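Local coordinates for protein galactokinase (PDB 6TER) that binds galactose and ADP and, as a GHMP-family kinase, probably phosphorylates the sugar at the expense of ATP, at residues T170-A175 and D191-M196; G39-I44 and S137-S142; I44-D49 and A362-G367. One frame throughout, in Å; residues are numbered along the deposited sequence.

Strand 33-42 brings the chain first to G39-I44, where contact 2 opens, and I44 carries it straight on into I44-D49, the first half of contact 3. Ninety-three residues later S137-S142 closes contact 2 at the entry of helix 141-156, tying the strand to the nucleotide-binding loop. Contact 1 follows in series, closing a short loop between helices 165-182 and 190-197. Only at A362-G367 does contact 3 close, so its long loop crosses that of contact 2 and encloses all of contact 1. It joins the N-terminal part to the antiparallel C-terminal sheet. R40 bridges the set, meeting D191 of contact 1 by a salt bridge and packing on G366 of contact 3.

Contact 1: T170-A175 and D191-M196. With GLA (alpha-D-galactopyranose), chain B.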
loop_
_atom_site.group_PDB
_atom_site.type_symbol
_atom_site.label_atom_id
_atom_site.label_comp_id
_atom_site.label_asym_id
_atom_site.label_seq_id
_atom_site.Cartn_x
_atom_site.Cartn_y
_atom_site.Cartn_z
ATOM N N THR A 170 -1.065 10.213 -13.698
ATOM C CA THR A 170 -0.872 11.660 -13.372
ATOM C C THR A 170 -1.443 11.953 -11.969
ATOM O O THR A 170 -0.764 12.645 -11.182
ATOM C CB THR A 170 -1.446 12.591 -14.445
ATOM O OG1 THR A 170 -0.691 12.404 -15.650
ATOM C CG2 THR A 170 -1.389 14.043 -14.014
ATOM N N LEU A 171 -2.610 11.413 -11.634
ATOM C CA LEU A 171 -3.187 11.555 -10.267
ATOM C C LEU A 171 -2.358 10.801 -9.224
ATOM O O LEU A 171 -2.179 11.315 -8.120
ATOM C CB LEU A 171 -4.620 11.053 -10.286
ATOM C CG LEU A 171 -5.489 11.710 -11.352
ATOM C CD1 LEU A 171 -6.926 11.285 -11.254
ATOM C CD2 LEU A 171 -5.401 13.226 -11.323
ATOM N N ILE A 172 -1.876 9.620 -9.576
ATOM C CA ILE A 172 -0.955 8.837 -8.720
ATOM C C ILE A 172 0.293 9.682 -8.432
ATOM O O ILE A 172 0.664 9.723 -7.260
ATOM C CB ILE A 172 -0.657 7.480 -9.392
ATOM C CG1 ILE A 172 -1.899 6.584 -9.434
ATOM C CG2 ILE A 172 0.496 6.794 -8.722
ATOM C CD1 ILE A 172 -1.795 5.498 -10.497
ATOM N N ASN A 173 0.938 10.323 -9.430
ATOM C CA ASN A 173 2.222 11.048 -9.177
ATOM C C ASN A 173 1.933 12.176 -8.175
ATOM O O ASN A 173 2.849 12.499 -7.336
ATOM C CB ASN A 173 2.939 11.505 -10.477
ATOM C CG ASN A 173 3.423 10.315 -11.289
ATOM O OD1 ASN A 173 3.262 9.205 -10.795
ATOM N ND2 ASN A 173 3.963 10.515 -12.502
ATOM N N ALA A 174 0.718 12.730 -8.226
ATOM C CA ALA A 174 0.312 13.894 -7.402
ATOM C C ALA A 174 0.178 13.406 -5.958
ATOM O O ALA A 174 0.722 14.067 -5.013
ATOM C CB ALA A 174 -0.996 14.459 -7.910
ATOM N N ALA A 175 -0.506 12.267 -5.783
ATOM C CA ALA A 175 -0.727 11.597 -4.485
ATOM C C ALA A 175 0.592 11.183 -3.858
ATOM O O ALA A 175 0.764 11.388 -2.613
ATOM C CB ALA A 175 -1.609 10.382 -4.645
ATOM N N ASP A 191 1.666 1.642 -3.381
ATOM C CA ASP A 191 0.352 1.713 -2.667
ATOM C C ASP A 191 -0.697 2.415 -3.548
ATOM O O ASP A 191 -1.887 1.952 -3.680
ATOM C CB ASP A 191 0.485 2.426 -1.313
ATOM C CG ASP A 191 1.529 1.817 -0.407
ATOM O OD1 ASP A 191 1.854 0.588 -0.624
ATOM O OD2 ASP A 191 2.013 2.555 0.513
ATOM N N GLN A 192 -0.276 3.512 -4.153
ATOM C CA GLN A 192 -1.137 4.394 -4.971
ATOM C C GLN A 192 -1.412 3.781 -6.348
ATOM O O GLN A 192 -2.547 3.912 -6.807
ATOM C CB GLN A 192 -0.459 5.752 -5.110
ATOM C CG GLN A 192 -0.112 6.412 -3.784
ATOM C CD GLN A 192 1.247 6.022 -3.224
ATOM O OE1 GLN A 192 1.888 5.069 -3.664
ATOM N NE2 GLN A 192 1.713 6.776 -2.236
ATOM N N ASN A 193 -0.445 3.103 -6.985
ATOM C CA ASN A 193 -0.737 2.279 -8.191
ATOM C C ASN A 193 -1.795 1.213 -7.862
ATOM O O ASN A 193 -2.789 1.052 -8.640
ATOM C CB ASN A 193 0.548 1.719 -8.790
ATOM C CG ASN A 193 1.297 2.745 -9.622
ATOM O OD1 ASN A 193 0.987 2.958 -10.795
ATOM N ND2 ASN A 193 2.288 3.373 -9.015
ATOM N N ALA A 194 -1.646 0.525 -6.739
ATOM C CA ALA A 194 -2.638 -0.492 -6.314
ATOM C C ALA A 194 -3.982 0.206 -6.160
ATOM O O ALA A 194 -4.935 -0.275 -6.738
ATOM C CB ALA A 194 -2.258 -1.196 -5.054
ATOM N N SER A 195 -4.046 1.304 -5.413
ATOM C CA SER A 195 -5.334 1.924 -5.011
ATOM C C SER A 195 -6.126 2.400 -6.245
ATOM O O SER A 195 -7.357 2.308 -6.224
ATOM C CB SER A 195 -5.098 3.026 -3.991
ATOM O OG SER A 195 -6.329 3.516 -3.489
ATOM N N MET A 196 -5.453 2.838 -7.318
ATOM C CA MET A 196 -6.086 3.489 -8.484
ATOM C C MET A 196 -6.153 2.549 -9.695
ATOM O O MET A 196 -6.931 2.867 -10.606
ATOM C CB MET A 196 -5.296 4.755 -8.860
ATOM C CG MET A 196 -5.310 5.791 -7.764
ATOM S SD MET A 196 -6.583 6.970 -8.052
ATOM C CE MET A 196 -5.666 8.096 -9.087
HETATM C C1 GLA B . 5.531 1.120 2.084
HETATM C C2 GLA B . 5.703 2.114 0.952
HETATM C C3 GLA B . 5.565 1.390 -0.388
HETATM C C4 GLA B . 6.618 0.226 -0.506
HETATM C C5 GLA B . 6.584 -0.668 0.699
HETATM C C6 GLA B . 7.731 -1.727 0.653
HETATM O O1 GLA B . 4.176 0.605 2.126
HETATM O O2 GLA B . 4.836 3.290 1.048
HETATM O O3 GLA B . 5.802 2.308 -1.467
HETATM O O4 GLA B . 7.983 0.688 -0.620
HETATM O O5 GLA B . 6.548 0.086 1.930
HETATM O O6 GLA B . 7.398 -2.765 -0.325
#
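The terminal methyl of M196 presses on L171, with M196 CE only 3.4 Å from L171 CB, tighter than carbons usually approach. The flexible methionine can do this because its chain folds back at chi2 (-96°) and again at chi3, which carries CE across the leucine at about a right angle. Beside it I172 fills the middle of the contact. Its CG1 slides past M196 in the opposite direction, 3.9 Å from M196 CG, while the other branch, CG2, rests 3.9 Å from Q192 CB. A beta-branched residue suits this place, since CG1 and CD1 run along the methionine while CG2 sits between Q192 CB and the N193 amide. Further along, A175 offers only a methyl, its CB 4.3 Å from Q192 CG, the loosest contact of the group. The contact belongs to the N-terminal GHMP kinase region, where helices 165-182 and 190-197 follow one another through a short connection that carries the galactose-binding residues T187, G188 and G189. Their segment axes lie 138° apart in direction and approach to 9.5 Å, and no hydrogen bond passes between the two segments. The more open side is at N193, which is partly exposed to solvent. There a polar amide meets a methyl, N193 OD1 lying 3.8 Å from I172 CD1; the amide is held instead by its own neighbourhood, ND2 donating to the carbonyl of G189 and OD1 accepting from R197. The polar end of Q192, by contrast, is buried: NE2 makes a weak hydrogen bond to T187 OG1, and the side chain also touches E179, a magnesium ligand. One residue earlier, D191 turns from the helix pair to the sugar, its OD2 3.0 Å from O2 of the galactose.

Contact 2: G39-I44 and S137-S142; sequences GRVNLI and SGLSSS
R40 grips the loop S137-S142 twice, once with its backbone and once with its side chain. R40 N donates to L139 O at 2.9 Å. At the other end, R40 NH2 gives a 2.8 Å bond to G138 O, which lies in the plane of the guanidinium at its edge. S140 OG sits over one face, 3.1 Å from R40 CZ, where the angles allow no hydrogen bond from NE or NH1. The R40 side chain reaches G138 O by starting between the backbone N and the carbonyl carbon (chi1 66°) and bending at chi2. G39 suits its place because a CB would run into L139 O, already 3.1 Å from G39 CA. Side by side and pointing the same way, V41 CG2 lies 4.0 Å from L139 CD2. Outward, D191 holds R40 NE by a salt bridge, and the galactose takes a weak hydrogen bond from NH1. S137 OG accepts from L139 N at 3.1 Å in an ST turn, and G138 accommodates a positive phi. The glycine- and serine-rich turn and the first residues of helix 141-156, with G138, S140, S141 and S142 binding ADP, form the phosphate-binding loop of the GHMP kinases.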
loop_
_atom_site.group_PDB
_atom_site.type_symbol
_atom_site.label_atom_id
_atom_site.label_comp_id
_atom_site.label_asym_id
_atom_site.label_seq_id
_atom_site.Cartn_x
_atom_site.Cartn_y
_atom_site.Cartn_z
ATOM N N GLY A 39 -7.585 0.608 0.489
ATOM C CA GLY A 39 -6.271 0.176 1.008
ATOM C C GLY A 39 -5.805 -0.992 0.132
ATOM O O GLY A 39 -6.598 -1.433 -0.756
ATOM N N ARG A 40 -4.657 -1.573 0.433
ATOM C CA ARG A 40 -4.066 -2.662 -0.390
ATOM C C ARG A 40 -3.310 -3.674 0.481
ATOM O O ARG A 40 -2.797 -3.328 1.592
ATOM C CB ARG A 40 -3.085 -2.054 -1.410
ATOM C CG ARG A 40 -1.857 -1.404 -0.780
ATOM C CD ARG A 40 -0.562 -2.190 -0.819
ATOM N NE ARG A 40 0.493 -1.560 -0.015
ATOM C CZ ARG A 40 0.691 -1.736 1.296
ATOM N NH1 ARG A 40 1.674 -1.101 1.889
ATOM N NH2 ARG A 40 -0.086 -2.515 2.038
ATOM N N VAL A 41 -3.180 -4.884 -0.066
ATOM C CA VAL A 41 -2.198 -5.889 0.380
ATOM C C VAL A 41 -1.183 -6.053 -0.746
ATOM O O VAL A 41 -1.596 -6.217 -1.875
ATOM C CB VAL A 41 -2.877 -7.219 0.720
ATOM C CG1 VAL A 41 -1.873 -8.340 0.848
ATOM C CG2 VAL A 41 -3.624 -7.088 2.011
ATOM N N ASN A 42 0.091 -6.066 -0.407
ATOM C CA ASN A 42 1.108 -6.453 -1.389
ATOM C C ASN A 42 1.407 -7.947 -1.248
ATOM O O ASN A 42 2.055 -8.351 -0.252
ATOM C CB ASN A 42 2.396 -5.668 -1.254
ATOM C CG ASN A 42 3.236 -5.845 -2.498
ATOM O OD1 ASN A 42 2.704 -6.139 -3.557
ATOM N ND2 ASN A 42 4.533 -5.663 -2.376
ATOM N N LEU A 43 0.986 -8.738 -2.221
ATOM C CA LEU A 43 1.153 -10.212 -2.122
ATOM C C LEU A 43 2.629 -10.578 -2.005
ATOM O O LEU A 43 2.943 -11.416 -1.204
ATOM C CB LEU A 43 0.539 -10.910 -3.327
ATOM C CG LEU A 43 -0.966 -10.752 -3.512
ATOM C CD1 LEU A 43 -1.397 -11.429 -4.793
ATOM C CD2 LEU A 43 -1.765 -11.294 -2.325
ATOM N N ILE A 44 3.500 -10.002 -2.821
ATOM C CA ILE A 44 4.936 -10.329 -2.760
ATOM C C ILE A 44 5.617 -9.235 -3.589
ATOM O O ILE A 44 4.915 -8.583 -4.375
ATOM C CB ILE A 44 5.107 -11.775 -3.295
ATOM C CG1 ILE A 44 6.478 -12.348 -2.929
ATOM C CG2 ILE A 44 4.786 -11.875 -4.790
ATOM C CD1 ILE A 44 6.653 -13.796 -3.321
ATOM N N SER A 137 -1.888 -0.140 10.244
ATOM C CA SER A 137 -2.028 -1.556 9.826
ATOM C C SER A 137 -1.019 -1.882 8.734
ATOM O O SER A 137 -0.887 -3.053 8.430
ATOM C CB SER A 137 -3.408 -1.869 9.329
ATOM O OG SER A 137 -3.641 -1.204 8.112
ATOM N N GLY A 138 -0.307 -0.888 8.191
ATOM C CA GLY A 138 0.474 -1.032 6.942
ATOM C C GLY A 138 -0.343 -1.518 5.744
ATOM O O GLY A 138 0.229 -2.185 4.840
ATOM N N LEU A 139 -1.632 -1.212 5.688
ATOM C CA LEU A 139 -2.509 -1.525 4.530
ATOM C C LEU A 139 -2.850 -0.253 3.713
ATOM O O LEU A 139 -3.887 -0.251 2.913
ATOM C CB LEU A 139 -3.753 -2.180 5.088
ATOM C CG LEU A 139 -3.588 -3.490 5.865
ATOM C CD1 LEU A 139 -4.985 -3.961 6.328
ATOM C CD2 LEU A 139 -2.938 -4.579 5.005
ATOM N N SER A 140 -2.029 0.793 3.898
ATOM C CA SER A 140 -1.938 2.038 3.069
ATOM C C SER A 140 -3.147 2.973 3.264
ATOM O O SER A 140 -3.729 3.438 2.258
ATOM C CB SER A 140 -1.710 1.710 1.616
ATOM O OG SER A 140 -0.406 1.139 1.442
ATOM N N SER A 141 -3.524 3.251 4.514
ATOM C CA SER A 141 -4.521 4.308 4.843
ATOM C C SER A 141 -4.127 5.638 4.178
ATOM O O SER A 141 -5.027 6.344 3.657
ATOM C CB SER A 141 -4.751 4.412 6.314
ATOM O OG SER A 141 -3.923 5.403 6.874
ATOM N N SER A 142 -2.834 5.977 4.258
ATOM C CA SER A 142 -2.145 7.041 3.484
ATOM C C SER A 142 -2.736 7.144 2.073
ATOM O O SER A 142 -3.430 8.116 1.770
ATOM C CB SER A 142 -0.666 6.721 3.426
ATOM O OG SER A 142 -0.452 5.323 3.170
#

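Contact 3: I44-D49 and A362-G367; sequences IGEHTD and ARMTGG. With GLA (alpha-D-galactopyranose), chain B.
I44-H47 and R363-G367 run in roughly the same direction, 32° apart, with E46 CA 6.4 Å from G366 CA. E46 OE2 takes most of the load. R363 meets it end-on with both terminal nitrogens in a salt bridge, NH2 at 3.0 Å from OE2 and NH1 at 3.2 Å, the carboxylate and guanidinium planes lying close to parallel. G366 N adds a weak hydrogen bond to the same oxygen at 2.9 Å; its positive phi favours glycine. The long arginine bends at chi3 (-53°) to arrive here, and I44 CA lies over one face of its guanidinium, toward the rim. E46 OE1 lies 2.8 Å from the galactose O6, and accepts a hydrogen bond from N42 ND2. An alanine here removes the E46 carboxylate, which would probably leave the buried R363 charge without its mate and G366 N without its weak acceptor. H47 uses its ring edge and face separately: NE2 donates almost straight (173°) to G367 O at 2.6 Å, while galactose C6 lies over the ring centre. ND1 is hydrogen-bonded to Y50 OH, and H47 N donates to O6. D49 meets O3 and O4 with its two carboxylate oxygens. Outside this galactose site, H333 and L336 of helix 322-340 pack on R363, helix 294-318 touches I44, and strand 361-364 forms the edge of the four-stranded antiparallel sheet beside strand 372-378.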
loop_
_atom_site.group_PDB
_atom_site.type_symbol
_atom_site.label_atom_id
_atom_site.label_comp_id
_atom_site.label_asym_id
_atom_site.label_seq_id
_atom_site.Cartn_x
_atom_site.Cartn_y
_atom_site.Cartn_z
ATOM N N ILE A 44 3.500 -10.002 -2.821
ATOM C CA ILE A 44 4.936 -10.329 -2.760
ATOM C C ILE A 44 5.617 -9.235 -3.589
ATOM O O ILE A 44 4.915 -8.583 -4.375
ATOM C CB ILE A 44 5.107 -11.775 -3.295
ATOM C CG1 ILE A 44 6.478 -12.348 -2.929
ATOM C CG2 ILE A 44 4.786 -11.875 -4.790
ATOM C CD1 ILE A 44 6.653 -13.796 -3.321
ATOM N N GLY A 45 6.912 -9.003 -3.364
ATOM C CA GLY A 45 7.727 -7.993 -4.062
ATOM C C GLY A 45 7.838 -6.788 -3.165
ATOM O O GLY A 45 7.389 -5.711 -3.583
ATOM N N GLU A 46 8.366 -7.001 -1.967
ATOM C CA GLU A 46 8.399 -5.981 -0.889
ATOM C C GLU A 46 9.757 -5.275 -0.899
ATOM O O GLU A 46 10.780 -5.984 -1.020
ATOM C CB GLU A 46 8.191 -6.616 0.468
ATOM C CG GLU A 46 7.318 -5.738 1.387
ATOM C CD GLU A 46 5.850 -5.609 0.967
ATOM O OE1 GLU A 46 5.440 -4.580 0.416
ATOM O OE2 GLU A 46 5.090 -6.558 1.237
ATOM N N HIS A 47 9.768 -3.941 -0.728
ATOM C CA HIS A 47 11.016 -3.117 -0.746
ATOM C C HIS A 47 11.688 -3.189 -2.120
ATOM O O HIS A 47 12.952 -2.958 -2.232
ATOM C CB HIS A 47 11.901 -3.448 0.471
ATOM C CG HIS A 47 11.323 -2.863 1.720
ATOM N ND1 HIS A 47 11.527 -1.521 2.061
ATOM C CD2 HIS A 47 10.443 -3.359 2.638
ATOM C CE1 HIS A 47 10.860 -1.256 3.181
ATOM N NE2 HIS A 47 10.191 -2.355 3.554
ATOM N N THR A 48 10.862 -3.426 -3.144
ATOM C CA THR A 48 11.215 -3.482 -4.594
ATOM C C THR A 48 10.784 -2.196 -5.351
ATOM O O THR A 48 11.472 -1.824 -6.354
ATOM C CB THR A 48 10.668 -4.776 -5.254
ATOM O OG1 THR A 48 9.240 -4.795 -5.168
ATOM C CG2 THR A 48 11.168 -6.085 -4.646
ATOM N N ASP A 49 9.680 -1.552 -4.982
ATOM C CA ASP A 49 9.034 -0.454 -5.775
ATOM C C ASP A 49 10.011 0.721 -5.998
ATOM O O ASP A 49 10.155 1.131 -7.202
ATOM C CB ASP A 49 7.671 -0.085 -5.175
ATOM C CG ASP A 49 7.697 0.662 -3.849
ATOM O OD1 ASP A 49 8.717 0.600 -3.069
ATOM O OD2 ASP A 49 6.740 1.335 -3.639
ATOM N N ALA A 362 2.969 -17.623 4.640
ATOM C CA ALA A 362 2.623 -16.419 5.423
ATOM C C ALA A 362 3.816 -15.462 5.422
ATOM O O ALA A 362 4.985 -15.935 5.502
ATOM C CB ALA A 362 2.199 -16.784 6.822
ATOM N N ARG A 363 3.518 -14.161 5.448
ATOM C CA ARG A 363 4.533 -13.099 5.327
ATOM C C ARG A 363 3.984 -11.762 5.847
ATOM O O ARG A 363 2.811 -11.449 5.614
ATOM C CB ARG A 363 5.039 -12.945 3.881
ATOM C CG ARG A 363 3.981 -12.654 2.809
ATOM C CD ARG A 363 4.544 -12.452 1.408
ATOM N NE ARG A 363 5.585 -11.429 1.429
ATOM C CZ ARG A 363 5.372 -10.117 1.259
ATOM N NH1 ARG A 363 4.187 -9.627 0.908
ATOM N NH2 ARG A 363 6.365 -9.292 1.420
ATOM N N MET A 364 4.856 -10.939 6.417
ATOM C CA MET A 364 4.541 -9.492 6.631
ATOM C C MET A 364 4.171 -8.900 5.249
ATOM O O MET A 364 4.755 -9.340 4.219
ATOM C CB MET A 364 5.704 -8.722 7.280
ATOM C CG MET A 364 6.977 -8.760 6.450
ATOM S SD MET A 364 8.049 -7.338 6.721
ATOM C CE MET A 364 7.111 -6.162 5.738
ATOM N N THR A 365 3.191 -7.997 5.169
ATOM C CA THR A 365 2.972 -7.182 3.945
ATOM C C THR A 365 3.280 -5.696 4.232
ATOM O O THR A 365 3.279 -5.298 5.413
ATOM C CB THR A 365 1.590 -7.453 3.356
ATOM O OG1 THR A 365 1.587 -6.805 2.079
ATOM C CG2 THR A 365 0.473 -6.963 4.253
ATOM N N GLY A 366 3.689 -4.969 3.180
ATOM C CA GLY A 366 4.044 -3.544 3.130
ATOM C C GLY A 366 5.369 -3.243 3.781
ATOM O O GLY A 366 6.258 -4.032 3.636
ATOM N N GLY A 367 5.489 -2.099 4.460
ATOM C CA GLY A 367 6.798 -1.541 4.819
ATOM C C GLY A 367 7.551 -2.369 5.852
ATOM O O GLY A 367 8.799 -2.447 5.758
HETATM C C1 GLA B . 5.531 1.120 2.084
HETATM C C2 GLA B . 5.703 2.114 0.952
HETATM C C3 GLA B . 5.565 1.390 -0.388
HETATM C C4 GLA B . 6.618 0.226 -0.506
HETATM C C5 GLA B . 6.584 -0.668 0.699
HETATM C C6 GLA B . 7.731 -1.727 0.653
HETATM O O1 GLA B . 4.176 0.605 2.126
HETATM O O2 GLA B . 4.836 3.290 1.048
HETATM O O3 GLA B . 5.802 2.308 -1.467
HETATM O O4 GLA B . 7.983 0.688 -0.620
HETATM O O5 GLA B . 6.548 0.086 1.930
HETATM O O6 GLA B . 7.398 -2.765 -0.325
#